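Local coordinates for protein aminoglycoside N(3)-acetyltransferase (Enterobacter cloacae, PDB 6NP3) that transfers the acetyl group of acetyl-CoA to the 3-amino group of 2-deoxystreptamine antibiotics such as gentamicin, probably conferring resistance to them, at residues L170-A173 against E174-R178; R144-I147 against A148-L151; F257-E260 against W261-R265; G209-D212 against E213-A216; S65-E68 against Q69-H73. All coordinates share one frame; numbering follows the deposited sequence.

Contact 1: L170-A173 against E174-R178; sequences LHYA and EAVAR. With LLL ((2R,3R,4R,5R)-2-((1S,2S,3R,4S,6R)-4,6-diamino-3-((2R,3R,6S)-3-amino-6-(aminomethyl)-tetrahydro-2H-pyran-2-yloxy)-2-hydr oxycyclohexyloxy)-5-methyl-4-(methylamino)-tetrahydro-2H-pyran-3,5-diol), chain B.
Glu-174 N bonds to Leu-170 O, Ala-175 N to His-171 O and Val-176 N to Tyr-172 O in ordinary helical fashion, until the helix gives out at Ala-177, whose N reaches Ala-173 O only weakly. One turn apart, His-171 and Glu-174 run side by side in the same direction. Their first torsions (-62° and -66°) set each CG beside its own backbone N, and the glutamate chain then extends far enough for its carboxylate to meet the ring. His-171 ND1 donates to Glu-174 OE2 at 2.8 Å; the oxygen lies in the imidazole plane, yet the ring nitrogen approaches from above the carboxylate plane. On the ring's other nitrogen, NE2 accepts from gentamicin N32, also at 2.8 Å. This is a His-carboxylate hydrogen bond, with His-171 lining the antibiotic pocket and Glu-174 behind it as a second-shell partner, and N32 is the 3-amino group of the deoxystreptamine ring, the one the enzyme acetylates. Imidazole suits the place because it can donate at one nitrogen and accept at the other, and the two bonds fix its rotation. Tyr-172 leaves the helix on another side, where Val-176 CG1 makes an off-centre CH-pi contact 4.2 Å from the centroid of the Tyr-172 ring. Ala-173 is small enough to let Ile-259 of helix 251-265 pack close. At the C-terminal end of the helix, Lys-182 NZ bonds to the carbonyls of Ala-175 and Ala-177.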
# COMPACT_ATOMS: atom_id res chain seq x y z
N LEU A 170 -6.59 0.14 -5.06
CA LEU A 170 -7.79 0.78 -5.59
C LEU A 170 -7.68 2.30 -5.65
O LEU A 170 -8.47 2.92 -6.36
CB LEU A 170 -9.03 0.34 -4.83
CG LEU A 170 -9.61 -1.00 -5.30
CD1 LEU A 170 -10.63 -1.51 -4.33
CD2 LEU A 170 -10.20 -0.83 -6.69
N HIS A 171 -6.73 2.92 -4.94
CA HIS A 171 -6.47 4.33 -5.21
C HIS A 171 -6.03 4.59 -6.64
O HIS A 171 -6.20 5.72 -7.12
CB HIS A 171 -5.51 4.92 -4.17
CG HIS A 171 -6.04 4.90 -2.78
ND1 HIS A 171 -7.21 5.54 -2.42
CD2 HIS A 171 -5.57 4.33 -1.64
CE1 HIS A 171 -7.42 5.36 -1.13
NE2 HIS A 171 -6.44 4.63 -0.63
N TYR A 172 -5.48 3.60 -7.34
CA TYR A 172 -5.19 3.80 -8.76
C TYR A 172 -6.49 3.99 -9.54
O TYR A 172 -6.57 4.85 -10.43
CB TYR A 172 -4.39 2.60 -9.30
CG TYR A 172 -4.04 2.74 -10.76
CD1 TYR A 172 -4.96 2.47 -11.74
CD2 TYR A 172 -2.79 3.17 -11.16
CE1 TYR A 172 -4.67 2.64 -13.08
CE2 TYR A 172 -2.49 3.31 -12.50
CZ TYR A 172 -3.44 3.05 -13.46
OH TYR A 172 -3.12 3.23 -14.80
N ALA A 173 -7.50 3.19 -9.24
CA ALA A 173 -8.77 3.35 -9.92
C ALA A 173 -9.33 4.74 -9.71
O ALA A 173 -9.91 5.34 -10.63
CB ALA A 173 -9.77 2.32 -9.43
N GLU A 174 -9.21 5.26 -8.50
CA GLU A 174 -9.70 6.60 -8.21
C GLU A 174 -8.96 7.63 -9.03
O GLU A 174 -9.56 8.59 -9.53
CB GLU A 174 -9.56 6.87 -6.71
CG GLU A 174 -10.42 6.02 -5.81
CD GLU A 174 -10.32 6.35 -4.37
OE1 GLU A 174 -11.31 6.09 -3.67
OE2 GLU A 174 -9.27 6.80 -3.90
N ALA A 175 -7.64 7.47 -9.16
CA ALA A 175 -6.81 8.42 -9.89
C ALA A 175 -7.21 8.49 -11.34
O ALA A 175 -7.29 9.59 -11.90
CB ALA A 175 -5.36 8.02 -9.77
N VAL A 176 -7.54 7.35 -11.96
CA VAL A 176 -7.80 7.35 -13.39
C VAL A 176 -9.28 7.44 -13.74
O VAL A 176 -9.62 7.62 -14.93
CB VAL A 176 -7.15 6.17 -14.14
CG1 VAL A 176 -5.64 6.14 -13.89
CG2 VAL A 176 -7.80 4.84 -13.78
N ALA A 177 -10.17 7.34 -12.77
CA ALA A 177 -11.59 7.31 -13.07
C ALA A 177 -12.04 8.61 -13.75
O ALA A 177 -11.75 9.71 -13.28
CB ALA A 177 -12.38 7.09 -11.80
N ARG A 178 -12.81 8.46 -14.83
CA ARG A 178 -13.29 9.60 -15.62
C ARG A 178 -14.62 10.07 -15.04
O ARG A 178 -15.70 9.80 -15.57
CB ARG A 178 -13.45 9.18 -17.07
CG ARG A 178 -12.17 8.81 -17.74
CD ARG A 178 -12.41 8.12 -19.06
NE ARG A 178 -11.17 7.89 -19.78
CZ ARG A 178 -11.09 7.22 -20.92
NH1 ARG A 178 -12.15 6.69 -21.47
NH2 ARG A 178 -9.92 7.10 -21.50
C11 LLL B . -7.59 5.27 6.11
O11 LLL B . -6.93 4.85 4.88
C21 LLL B . -7.91 4.00 6.90
N21 LLL B . -6.68 3.21 6.97
C31 LLL B . -8.89 3.17 6.17
C41 LLL B . -10.17 3.98 5.99
C51 LLL B . -9.81 5.26 5.25
O51 LLL B . -8.82 5.97 5.94
C61 LLL B . -11.02 6.17 5.14
N61 LLL B . -10.62 7.38 4.44
C12 LLL B . -3.77 6.68 2.79
N12 LLL B . -2.93 7.52 1.94
C22 LLL B . -4.85 5.97 1.98
C32 LLL B . -5.61 5.07 2.94
N32 LLL B . -6.65 4.35 2.19
C42 LLL B . -6.30 5.84 4.07
C52 LLL B . -5.26 6.68 4.81
O52 LLL B . -5.93 7.52 5.72
C62 LLL B . -4.43 7.54 3.88
O62 LLL B . -3.40 8.15 4.63
C13 LLL B . -3.26 9.57 4.53
C23 LLL B . -1.78 9.87 4.74
O23 LLL B . -1.04 9.12 3.80
C33 LLL B . -1.33 9.43 6.14
N33 LLL B . 0.08 9.83 6.37
C43 LLL B . -2.25 10.09 7.18
O43 LLL B . -1.96 11.47 7.17
C53 LLL B . -3.72 9.84 6.83
O53 LLL B . -4.05 10.26 5.53
C83 LLL B . -1.99 9.50 8.58
C93 LLL B . 0.90 8.68 6.79

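Contact 2: R144-I147 against A148-L151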
# COMPACT_ATOMS: atom_id res chain seq x y z
N ARG A 144 2.29 6.05 -13.12
CA ARG A 144 3.72 6.29 -12.94
C ARG A 144 4.16 5.94 -11.53
O ARG A 144 5.36 6.06 -11.22
CB ARG A 144 4.15 7.72 -13.32
CG ARG A 144 3.78 8.04 -14.77
CD ARG A 144 4.28 9.41 -15.20
NE ARG A 144 5.74 9.49 -15.10
CZ ARG A 144 6.59 9.22 -16.09
NH1 ARG A 144 6.14 8.86 -17.29
NH2 ARG A 144 7.89 9.32 -15.89
N SER A 145 3.26 5.50 -10.66
CA SER A 145 3.64 5.10 -9.31
C SER A 145 4.01 3.63 -9.25
O SER A 145 3.76 2.85 -10.17
CB SER A 145 2.49 5.36 -8.34
OG SER A 145 1.46 4.40 -8.52
N PRO A 146 4.54 3.18 -8.11
CA PRO A 146 4.79 1.75 -7.93
C PRO A 146 3.53 0.91 -8.05
O PRO A 146 3.60 -0.24 -8.52
CB PRO A 146 5.41 1.68 -6.54
CG PRO A 146 6.17 2.98 -6.40
CD PRO A 146 5.21 3.99 -7.06
N ILE A 147 2.38 1.44 -7.65
CA ILE A 147 1.14 0.70 -7.84
C ILE A 147 0.87 0.47 -9.31
O ILE A 147 0.43 -0.61 -9.72
CB ILE A 147 -0.03 1.46 -7.21
CG1 ILE A 147 0.12 1.62 -5.71
CG2 ILE A 147 -1.40 0.86 -7.58
CD1 ILE A 147 0.07 0.37 -4.99
N ALA A 148 1.07 1.50 -10.14
CA ALA A 148 0.88 1.30 -11.57
C ALA A 148 1.72 0.14 -12.09
O ALA A 148 1.25 -0.67 -12.89
CB ALA A 148 1.19 2.58 -12.33
N ARG A 149 2.98 0.08 -11.70
CA ARG A 149 3.85 -0.99 -12.19
C ARG A 149 3.44 -2.35 -11.62
O ARG A 149 3.46 -3.36 -12.34
CB ARG A 149 5.31 -0.61 -11.91
CG ARG A 149 5.76 0.50 -12.84
CD ARG A 149 7.24 0.88 -12.68
NE ARG A 149 7.53 1.43 -11.36
CZ ARG A 149 7.29 2.69 -11.00
NH1 ARG A 149 6.78 3.59 -11.85
NH2 ARG A 149 7.56 3.07 -9.77
N PHE A 150 3.05 -2.40 -10.34
CA PHE A 150 2.52 -3.63 -9.74
C PHE A 150 1.34 -4.18 -10.54
O PHE A 150 1.24 -5.38 -10.76
CB PHE A 150 2.11 -3.26 -8.30
CG PHE A 150 1.28 -4.27 -7.56
CD1 PHE A 150 1.86 -5.39 -7.04
CD2 PHE A 150 -0.05 -4.04 -7.32
CE1 PHE A 150 1.12 -6.29 -6.34
CE2 PHE A 150 -0.79 -4.97 -6.60
CZ PHE A 150 -0.18 -6.07 -6.12
N LEU A 151 0.45 -3.28 -10.97
CA LEU A 151 -0.72 -3.69 -11.72
C LEU A 151 -0.35 -4.19 -13.10
O LEU A 151 -1.09 -4.98 -13.68
CB LEU A 151 -1.69 -2.53 -11.90
CG LEU A 151 -2.37 -2.06 -10.62
CD1 LEU A 151 -3.09 -0.74 -10.80
CD2 LEU A 151 -3.29 -3.11 -10.04
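Ser-145 and Ala-148 open the helix 146-151 with a capping bond: Ser-145, at the N-cap, accepts from Ala-148 N through its OG, though at 3.3 Å the bond is weak. The hydroxyl is also bonded to Gly-142 O, so it links the cap to the preceding loop. Pro-146 follows in the first turn, where a residue without an N-H costs no helical bond. The main-chain bonds then run regularly, Arg-149 N to Ser-145 O, Phe-150 N to Pro-146 O at 2.9 Å and Leu-151 N to Ile-147 O.

The side-chain hydrogen bonds of Arg-149 all go to backbone carbonyls. Its chain bends at chi3 (-64°) and folds back along Pro-146, bringing NH2 to 3.6 Å from Pro-146 CG. NH1 donates to Arg-144 O at 2.9 Å, from well above that carbonyl's plane, while Ser-145 O sits 3.5 Å above one face of the guanidinium, toward its rim. NH2 is bonded further to Pro-134 O and Leu-131 O.

Apolar packing falls on another side, where Ile-147 CG2 meets Leu-151 CD1 at 4.0 Å. Ile-147 also touches Met-24 of strand 22-27, and both aliphatic residues touch Tyr-172.

A guanidinium near a helix N-terminus would probably be disfavoured by the helix dipole; the carbonyl oxygens gathered round Arg-149 probably offset this and tie the start of the helix to the end of helix 128-132 and the loop after it.

Contact 3: F257-E260 against W261-R265; sequences FGIE and WLEAR
Trp-261 meets Phe-257 one turn earlier, through both backbone and ring. Its N donates to Phe-257 O at 2.8 Å, and its CD1 lies 3.8 Å from Phe-257 CE1. With CG anti to the backbone N in each residue (chi1 -172° in Trp-261, 175° in Phe-257), the two aromatic groups leave the helix on the same flank, but they meet obliquely, with planes inclined at 38°. Arg-265 lies over one face of the indole, toward its rim, with Trp-261 NE1 3.3 Å above the centre of the guanidinium. Arg-265 NH2 also donates to Trp-261 O at 3.1 Å, which holds the guanidinium against the ring. The indole N-H itself is bonded to Asp-229 OD2 of helix 222-233, so tryptophan serves here both as a broad apolar surface and as a donor.

These pairs are i to i+4 neighbours on the C-terminal helix 251-265, an amphipathic helix whose aromatic flank faces helix 222-233, where Phe-257 meets Tyr-230 edge-to-face.

Ile-259 is turned to another flank, against helix 170-176, where it touches Ala-173 and Val-176. It runs alongside Glu-263, its CG2 3.5 Å from Glu-263 OE2, and its O accepts from Glu-263 N. The carboxylate is not left to this apolar neighbour, since OE2 is bonded to Arg-178 N. Glu-260, on the exposed side, extends outward as suits a charged residue; its O accepts from Ala-264 N at 2.9 Å.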
# COMPACT_ATOMS: atom_id res chain seq x y z
N PHE A 257 -12.37 -3.44 -12.18
CA PHE A 257 -13.71 -3.42 -11.62
C PHE A 257 -13.98 -2.08 -10.96
O PHE A 257 -15.07 -1.51 -11.10
CB PHE A 257 -13.85 -4.57 -10.64
CG PHE A 257 -15.17 -4.60 -9.90
CD1 PHE A 257 -15.33 -3.90 -8.72
CD2 PHE A 257 -16.23 -5.33 -10.38
CE1 PHE A 257 -16.52 -3.92 -8.03
CE2 PHE A 257 -17.44 -5.34 -9.68
CZ PHE A 257 -17.56 -4.68 -8.50
N GLY A 258 -12.99 -1.55 -10.24
CA GLY A 258 -13.21 -0.30 -9.53
C GLY A 258 -13.33 0.91 -10.43
O GLY A 258 -14.15 1.82 -10.17
N ILE A 259 -12.57 0.94 -11.53
CA ILE A 259 -12.74 2.00 -12.53
C ILE A 259 -14.16 1.96 -13.08
O ILE A 259 -14.84 2.99 -13.20
CB ILE A 259 -11.69 1.86 -13.65
CG1 ILE A 259 -10.29 2.06 -13.07
CG2 ILE A 259 -11.98 2.82 -14.80
CD1 ILE A 259 -9.19 1.60 -14.02
N GLU A 260 -14.60 0.77 -13.50
CA GLU A 260 -15.96 0.62 -14.01
C GLU A 260 -17.00 1.02 -12.96
O GLU A 260 -18.01 1.64 -13.29
CB GLU A 260 -16.18 -0.82 -14.48
CG GLU A 260 -15.32 -1.22 -15.64
CD GLU A 260 -15.42 -2.69 -16.01
OE1 GLU A 260 -16.37 -3.37 -15.57
OE2 GLU A 260 -14.55 -3.17 -16.76
N TRP A 261 -16.77 0.65 -11.71
CA TRP A 261 -17.73 0.91 -10.64
C TRP A 261 -17.92 2.40 -10.45
O TRP A 261 -19.05 2.90 -10.37
CB TRP A 261 -17.20 0.25 -9.36
CG TRP A 261 -18.08 0.21 -8.17
CD1 TRP A 261 -18.81 -0.87 -7.75
CD2 TRP A 261 -18.28 1.23 -7.19
NE1 TRP A 261 -19.46 -0.58 -6.58
CE2 TRP A 261 -19.16 0.71 -6.22
CE3 TRP A 261 -17.81 2.55 -7.04
CZ2 TRP A 261 -19.57 1.44 -5.12
CZ3 TRP A 261 -18.22 3.27 -5.94
CH2 TRP A 261 -19.10 2.72 -5.00
N LEU A 262 -16.81 3.14 -10.36
CA LEU A 262 -16.87 4.59 -10.23
C LEU A 262 -17.51 5.24 -11.45
O LEU A 262 -18.35 6.13 -11.31
CB LEU A 262 -15.47 5.15 -10.01
CG LEU A 262 -14.87 4.84 -8.64
CD1 LEU A 262 -13.37 5.08 -8.66
CD2 LEU A 262 -15.54 5.62 -7.52
N GLU A 263 -17.12 4.82 -12.65
CA GLU A 263 -17.62 5.48 -13.86
C GLU A 263 -19.10 5.17 -14.13
O GLU A 263 -19.80 6.00 -14.72
CB GLU A 263 -16.76 5.10 -15.06
CG GLU A 263 -15.39 5.75 -14.95
CD GLU A 263 -14.34 5.40 -16.00
OE1 GLU A 263 -14.61 4.59 -16.91
OE2 GLU A 263 -13.21 5.92 -15.89
N ALA A 264 -19.59 4.04 -13.62
CA ALA A 264 -21.00 3.73 -13.73
C ALA A 264 -21.84 4.59 -12.79
O ALA A 264 -23.02 4.82 -13.06
CB ALA A 264 -21.26 2.24 -13.44
N ARG A 265 -21.25 5.07 -11.70
CA ARG A 265 -22.01 5.76 -10.67
C ARG A 265 -21.90 7.27 -10.72
O ARG A 265 -22.75 7.95 -10.12
CB ARG A 265 -21.58 5.31 -9.27
CG ARG A 265 -22.07 3.95 -8.94
CD ARG A 265 -21.39 3.32 -7.76
NE ARG A 265 -22.02 2.03 -7.49
CZ ARG A 265 -21.93 0.96 -8.28
NH1 ARG A 265 -22.56 -0.16 -7.94
NH2 ARG A 265 -21.23 1.00 -9.40

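Contact 4: G209-D212 against E213-A216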
# COMPACT_ATOMS: atom_id res chain seq x y z
N GLY A 209 -10.80 9.96 0.29
CA GLY A 209 -12.13 10.09 -0.29
C GLY A 209 -12.07 10.84 -1.61
O GLY A 209 -11.84 12.04 -1.63
N ILE A 210 -12.33 10.14 -2.71
CA ILE A 210 -12.16 10.74 -4.03
C ILE A 210 -13.30 11.70 -4.36
O ILE A 210 -13.12 12.59 -5.20
CB ILE A 210 -11.98 9.65 -5.10
CG1 ILE A 210 -11.50 10.24 -6.44
CG2 ILE A 210 -13.24 8.80 -5.29
CD1 ILE A 210 -10.17 10.93 -6.38
N LEU A 211 -14.49 11.48 -3.80
CA LEU A 211 -15.59 12.41 -3.92
C LEU A 211 -16.06 12.75 -2.51
O LEU A 211 -15.80 12.01 -1.55
CB LEU A 211 -16.78 11.82 -4.66
CG LEU A 211 -16.57 11.34 -6.10
CD1 LEU A 211 -17.90 10.82 -6.65
CD2 LEU A 211 -16.00 12.41 -6.98
N ASP A 212 -16.79 13.88 -2.40
CA ASP A 212 -17.28 14.32 -1.09
C ASP A 212 -18.02 13.20 -0.36
O ASP A 212 -17.85 13.02 0.84
CB ASP A 212 -18.21 15.53 -1.26
CG ASP A 212 -17.49 16.77 -1.75
OD1 ASP A 212 -16.25 16.82 -1.65
OD2 ASP A 212 -18.19 17.71 -2.22
N GLU A 213 -18.84 12.43 -1.08
CA GLU A 213 -19.65 11.42 -0.43
C GLU A 213 -18.82 10.25 0.08
O GLU A 213 -19.35 9.43 0.83
CB GLU A 213 -20.72 10.90 -1.38
CG GLU A 213 -20.19 10.22 -2.63
CD GLU A 213 -21.25 10.10 -3.70
OE1 GLU A 213 -21.95 9.07 -3.75
OE2 GLU A 213 -21.41 11.06 -4.47
N TYR A 214 -17.54 10.17 -0.30
CA TYR A 214 -16.65 9.11 0.17
C TYR A 214 -15.65 9.61 1.20
O TYR A 214 -14.74 8.86 1.60
CB TYR A 214 -15.90 8.45 -1.01
CG TYR A 214 -16.81 7.88 -2.04
CD1 TYR A 214 -17.73 6.91 -1.71
CD2 TYR A 214 -16.74 8.28 -3.36
CE1 TYR A 214 -18.58 6.39 -2.65
CE2 TYR A 214 -17.55 7.74 -4.31
CZ TYR A 214 -18.49 6.81 -3.96
OH TYR A 214 -19.34 6.30 -4.92
N ALA A 215 -15.77 10.87 1.64
CA ALA A 215 -14.74 11.54 2.42
C ALA A 215 -15.08 11.71 3.90
O ALA A 215 -14.36 12.41 4.60
CB ALA A 215 -14.39 12.89 1.79
N ALA A 216 -16.14 11.07 4.38
CA ALA A 216 -16.42 11.10 5.81
C ALA A 216 -15.21 10.57 6.57
O ALA A 216 -14.60 9.58 6.15
CB ALA A 216 -17.64 10.22 6.12
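Leu-211 and Tyr-214 form the centre of this turn. Tyr-214 N donates to Leu-211 O at 2.8 Å, and the side chains run alongside each other, with Leu-211 CB 3.8 Å from Tyr-214 CD2 and Leu-211 CD1 3.9 Å from Tyr-214 CE2. Ile-210 adds its CG2 obliquely at 4.0 Å from Tyr-214 CD2. A face of the phenol is covered by Glu-213, whose CG stands 3.8 Å above the ring centre; its CG lies between the backbone N and the carbonyl carbon (chi1 62°), which turns this aliphatic part over the ring.

The backbone here is a short 3-10 turn in the loop between strand 196-205 and helix 222-233: the i to i+3 bond to Tyr-214 is followed by Ala-215 N to Asp-212 O at 3.1 Å. The chain closes on itself at Gly-209, where CA comes within 3.4 Å of Tyr-214 O. Glycine fits because a beta carbon would collide with the chain there and its backbone angles are hard for other residues.

Further out, Tyr-214 OH is hydrogen-bonded to His-266 NE2, and Asp-212 OD1 makes a salt bridge to Arg-183 NH1, while Ile-210 and Arg-183 are joined by backbone bonds. Ser-207 and Asn-208, just before Gly-209, belong to the gentamicin pocket.

Contact 5: S65-E68 against Q69-H73; sequences SPYE and QTLGH. With LLL ((2R,3R,4R,5R)-2-((1S,2S,3R,4S,6R)-4,6-diamino-3-((2R,3R,6S)-3-amino-6-(aminomethyl)-tetrahydro-2H-pyran-2-yloxy)-2-hydr oxycyclohexyloxy)-5-methyl-4-(methylamino)-tetrahydro-2H-pyran-3,5-diol), chain B.
The gentamicin pocket is walled at its garosamine end by the short helix 67-70, where Tyr-67 packs on Leu-71 and Glu-68 reaches for the sugar. Tyr-67 CE1 touches Leu-71 CG at 3.8 Å. With CG anti to the backbone N (chi1 -174°), the tyrosine presents a face to the antibiotic: gentamicin C23 sits 4.0 Å above the centre of the Tyr-67 ring. Glu-68 bends at chi2 (91°), and its OE2 accepts from gentamicin O43 at 2.7 Å.

Behind these two, the backbone is held in several ways. Thr-70 N donates to Tyr-67 O at 3.2 Å and, weakly, to Pro-66 O. Thr-70 OG1 lies 2.8 Å from Pro-66 O and is bonded to Ser-188 N, linking the helix to strand 184-193. Pro-66 is the centre of an inverse gamma turn, a fitting place for a ring that restricts phi. One water bridges Ser-65 O and Gln-69 NE2; another donates to Glu-68 O and to Leu-71 O. Gly-72, with a positive phi, suits the type II turn from Thr-70 to His-73.

A flat aromatic platform beside an acidic hydrogen-bond acceptor is an arrangement familiar from sugar-binding sites.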
# COMPACT_ATOMS: atom_id res chain seq x y z
N SER A 65 5.49 11.37 8.52
CA SER A 65 5.06 12.16 7.39
C SER A 65 4.30 13.40 7.89
O SER A 65 3.34 13.26 8.66
CB SER A 65 4.12 11.32 6.55
OG SER A 65 3.56 12.16 5.56
N PRO A 66 4.68 14.61 7.46
CA PRO A 66 3.98 15.83 7.88
C PRO A 66 2.74 16.14 7.04
O PRO A 66 2.51 17.29 6.64
CB PRO A 66 5.06 16.90 7.72
CG PRO A 66 5.85 16.45 6.54
CD PRO A 66 5.85 14.93 6.62
N TYR A 67 1.93 15.11 6.79
CA TYR A 67 0.75 15.25 5.95
C TYR A 67 -0.26 16.21 6.57
O TYR A 67 -0.61 17.23 5.98
CB TYR A 67 0.14 13.87 5.71
CG TYR A 67 -1.00 13.83 4.74
CD1 TYR A 67 -2.31 14.00 5.16
CD2 TYR A 67 -0.77 13.59 3.40
CE1 TYR A 67 -3.37 13.94 4.26
CE2 TYR A 67 -1.81 13.53 2.49
CZ TYR A 67 -3.10 13.72 2.92
OH TYR A 67 -4.14 13.67 2.00
N GLU A 68 -0.77 15.86 7.75
CA GLU A 68 -1.77 16.73 8.37
C GLU A 68 -1.20 18.12 8.63
O GLU A 68 -1.93 19.12 8.51
CB GLU A 68 -2.26 16.10 9.66
CG GLU A 68 -3.35 15.05 9.49
CD GLU A 68 -2.82 13.64 9.34
OE1 GLU A 68 -1.64 13.39 9.64
OE2 GLU A 68 -3.60 12.76 8.91
N GLN A 69 0.08 18.21 8.98
CA GLN A 69 0.69 19.47 9.36
C GLN A 69 0.87 20.41 8.19
O GLN A 69 1.01 21.62 8.41
CB GLN A 69 2.05 19.19 10.01
CG GLN A 69 1.98 18.40 11.32
CD GLN A 69 2.03 16.89 11.15
OE1 GLN A 69 1.75 16.35 10.07
NE2 GLN A 69 2.36 16.19 12.23
N THR A 70 0.89 19.90 6.96
CA THR A 70 1.06 20.74 5.78
C THR A 70 -0.18 20.76 4.89
O THR A 70 -0.19 21.49 3.90
CB THR A 70 2.29 20.30 4.97
OG1 THR A 70 2.04 19.00 4.41
CG2 THR A 70 3.53 20.29 5.83
N LEU A 71 -1.18 19.96 5.21
CA LEU A 71 -2.34 19.79 4.34
C LEU A 71 -3.06 21.12 4.16
O LEU A 71 -3.36 21.82 5.13
CB LEU A 71 -3.29 18.81 4.99
CG LEU A 71 -4.01 17.73 4.20
CD1 LEU A 71 -5.41 17.50 4.85
CD2 LEU A 71 -4.17 17.94 2.73
N GLY A 72 -3.35 21.48 2.90
CA GLY A 72 -4.11 22.67 2.62
C GLY A 72 -3.31 23.95 2.55
O GLY A 72 -3.89 25.01 2.25
N HIS A 73 -2.02 23.91 2.83
CA HIS A 73 -1.17 25.09 2.80
C HIS A 73 -0.42 25.15 1.48
O HIS A 73 -0.05 24.12 0.91
CB HIS A 73 -0.18 25.09 3.96
CG HIS A 73 -0.82 25.09 5.31
ND1 HIS A 73 -1.33 26.24 5.88
CD2 HIS A 73 -1.05 24.10 6.20
CE1 HIS A 73 -1.84 25.95 7.06
NE2 HIS A 73 -1.68 24.66 7.28
C11 LLL B . -7.59 5.27 6.11
O11 LLL B . -6.93 4.85 4.88
C21 LLL B . -7.91 4.00 6.90
N21 LLL B . -6.68 3.21 6.97
C31 LLL B . -8.89 3.17 6.17
C41 LLL B . -10.17 3.98 5.99
C51 LLL B . -9.81 5.26 5.25
O51 LLL B . -8.82 5.97 5.94
C61 LLL B . -11.02 6.17 5.14
N61 LLL B . -10.62 7.38 4.44
C12 LLL B . -3.77 6.68 2.79
N12 LLL B . -2.93 7.52 1.94
C22 LLL B . -4.85 5.97 1.98
C32 LLL B . -5.61 5.07 2.94
N32 LLL B . -6.65 4.35 2.19
C42 LLL B . -6.30 5.84 4.07
C52 LLL B . -5.26 6.68 4.81
O52 LLL B . -5.93 7.52 5.72
C62 LLL B . -4.43 7.54 3.88
O62 LLL B . -3.40 8.15 4.63
C13 LLL B . -3.26 9.57 4.53
C23 LLL B . -1.78 9.87 4.74
O23 LLL B . -1.04 9.12 3.80
C33 LLL B . -1.33 9.43 6.14
N33 LLL B . 0.08 9.83 6.37
C43 LLL B . -2.25 10.09 7.18
O43 LLL B . -1.96 11.47 7.17
C53 LLL B . -3.72 9.84 6.83
O53 LLL B . -4.05 10.26 5.53
C83 LLL B . -1.99 9.50 8.58
C93 LLL B . 0.90 8.68 6.79
O HOH W 1 3.23 13.25 11.43
O HOH W 2 -2.61 21.60 7.90

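In the fold
Contacts 1 and 5 grip gentamicin at different rings and do not touch, their nearest atoms being about 9 Å apart; Asp-118, Tyr-141, Ser-207 and Asn-208 also bond to the antibiotic. Contact 1 is touched by contacts 2, 3 and 4. Contact 2 packs on its tyrosine, with Tyr-172 CG 3.6 Å from Leu-151 CD1. Contact 3 lies alongside, where Val-176 CG2 meets Ile-259 CD1 at 3.5 Å. Contact 4 reaches the glutamate that holds the pocket histidine: Glu-174 OE1 is 3.7 Å from Ile-210 CG2. Contacts 3 and 4 also meet, at Trp-261 CZ3 and Tyr-214 OH, 3.4 Å apart. Contact 5 is most distant from contact 3, their centres about 30 Å apart.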